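Local coordinates for cobalamin biosynthesis protein (Agrobacterium tumefaciens, PDB 3BY5), which probably takes part in cobalamin (vitamin B12) biosynthesis as a member of the cobalamin synthesis G C-terminal family, although its precise role is uncharacterised, at residues A[10-15]-A[40-46]. Numbering follows the deposited sequence.
Sequences VTVAGI and TVDYLAT
Strand 11-15 runs parallel to strand 43-46, with the short axes 4.5 Å apart at closest approach and 30° between their directions. Extended backbones (phi/psi -105/115 at A13, -107/152 at L44) carry the register A13–L44 (CA–CA 5.0 Å) and G14–A45 (CA–CA 4.6 Å). Three hydrogen bonds form the ladder: A13 N to Y43 O (2.9 Å), A45 N to A13 O (3.0 Å) and I15 N to A45 O (2.7 Å). CA-H...O contacts supplement it, as from G14 CA to A45 O (3.3 Å). Before the ladder, D42 leaves the extended path (phi/psi -117/5). Its p rotamer (chi1 38°) returns the carboxylate to T11, so that T11 N donates to D42 OD1 (3.0 Å) while D42 N donates to T11 O (3.1 Å).

V12, Y43 and A45 share one face. V12, chi1 t, sets CG1 3.9 Å from A45 CB and CG2 4.0 Å from CD1 of Y43, itself chi1 t. Across the sheet, the m,t rotamer of L44 brings CD2 to 4.0 Å from both A13 CB and I15 CG1 (I15 is m,m); V41, chi1 t, adds CG1 3.7 Å from A13 CB.

The parallel pairing, with helix 23-37 in the connection, defines a beta-alpha-beta unit. That helix meets I15 and V41 through V30, whereas helix 98-107 packs on V12, Y43 and A45. Y43 also packs against Y43 of the second subunit. Strand 11-17 lies between strands 43-46 and 123-129, and strand 67-69 flanks 43-46 on its other edge.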
# COMPACT_ATOMS: atom_id res chain seq x y z
N VAL A 10 10.95 -1.01 -11.61
CA VAL A 10 10.15 -0.42 -10.49
C VAL A 10 11.02 -0.23 -9.23
O VAL A 10 11.72 -1.14 -8.79
CB VAL A 10 8.86 -1.25 -10.22
CG1 VAL A 10 8.21 -0.91 -8.86
CG2 VAL A 10 7.85 -1.05 -11.35
N THR A 11 10.97 0.99 -8.68
CA THR A 11 11.75 1.37 -7.50
C THR A 11 10.90 1.90 -6.33
O THR A 11 10.10 2.83 -6.49
CB THR A 11 12.94 2.32 -7.86
OG1 THR A 11 13.08 3.34 -6.87
CG2 THR A 11 12.74 2.96 -9.23
N VAL A 12 11.08 1.27 -5.17
CA VAL A 12 10.29 1.52 -3.97
C VAL A 12 11.15 2.20 -2.92
O VAL A 12 12.27 1.78 -2.67
CB VAL A 12 9.74 0.17 -3.40
CG1 VAL A 12 8.95 0.39 -2.12
CG2 VAL A 12 8.87 -0.53 -4.42
N ALA A 13 10.63 3.27 -2.31
CA ALA A 13 11.29 3.89 -1.16
C ALA A 13 10.57 3.56 0.14
O ALA A 13 9.42 3.95 0.33
CB ALA A 13 11.39 5.38 -1.33
N GLY A 14 11.25 2.83 1.02
CA GLY A 14 10.73 2.53 2.35
C GLY A 14 10.97 3.70 3.28
O GLY A 14 12.10 4.20 3.36
N ILE A 15 9.93 4.15 3.96
CA ILE A 15 10.01 5.35 4.80
C ILE A 15 9.82 5.04 6.29
O ILE A 15 8.86 4.38 6.68
CB ILE A 15 8.97 6.44 4.39
CG1 ILE A 15 8.99 6.69 2.87
CG2 ILE A 15 9.19 7.73 5.17
CD1 ILE A 15 10.32 7.20 2.33
N THR A 40 14.48 7.35 -9.37
CA THR A 40 13.20 8.03 -9.36
C THR A 40 12.20 7.09 -8.72
O THR A 40 11.89 6.04 -9.28
CB THR A 40 12.72 8.42 -10.78
OG1 THR A 40 13.85 8.61 -11.65
CG2 THR A 40 11.89 9.70 -10.73
N VAL A 41 11.72 7.46 -7.54
CA VAL A 41 10.79 6.66 -6.75
C VAL A 41 9.41 6.65 -7.41
O VAL A 41 8.86 7.71 -7.72
CB VAL A 41 10.68 7.20 -5.31
CG1 VAL A 41 9.72 6.38 -4.49
CG2 VAL A 41 12.05 7.23 -4.64
N ASP A 42 8.86 5.46 -7.62
CA ASP A 42 7.52 5.35 -8.17
C ASP A 42 6.53 4.67 -7.22
O ASP A 42 5.37 4.47 -7.56
CB ASP A 42 7.52 4.70 -9.56
CG ASP A 42 8.53 3.58 -9.69
OD1 ASP A 42 8.45 2.63 -8.89
OD2 ASP A 42 9.38 3.65 -10.60
N TYR A 43 6.99 4.36 -6.01
CA TYR A 43 6.16 3.70 -5.01
C TYR A 43 6.73 3.90 -3.60
O TYR A 43 7.93 3.78 -3.38
CB TYR A 43 6.06 2.21 -5.35
CG TYR A 43 4.90 1.48 -4.73
CD1 TYR A 43 5.10 0.60 -3.67
CD2 TYR A 43 3.60 1.65 -5.21
CE1 TYR A 43 4.05 -0.08 -3.09
CE2 TYR A 43 2.53 0.97 -4.63
CZ TYR A 43 2.77 0.11 -3.57
OH TYR A 43 1.74 -0.58 -2.98
N LEU A 44 5.87 4.23 -2.64
CA LEU A 44 6.29 4.40 -1.24
C LEU A 44 5.83 3.25 -0.36
O LEU A 44 4.81 2.62 -0.64
CB LEU A 44 5.76 5.71 -0.67
CG LEU A 44 6.34 7.04 -1.12
CD1 LEU A 44 5.67 8.15 -0.35
CD2 LEU A 44 7.84 7.08 -0.92
N ALA A 45 6.58 2.99 0.71
CA ALA A 45 6.26 1.90 1.63
C ALA A 45 6.66 2.22 3.07
O ALA A 45 7.59 2.99 3.31
CB ALA A 45 6.90 0.60 1.19
N THR A 46 5.94 1.62 4.02
CA THR A 46 6.20 1.85 5.44
C THR A 46 5.80 0.66 6.30
O THR A 46 5.09 -0.24 5.86
CB THR A 46 5.50 3.14 5.96
OG1 THR A 46 6.00 3.47 7.26
CG2 THR A 46 3.98 3.00 6.03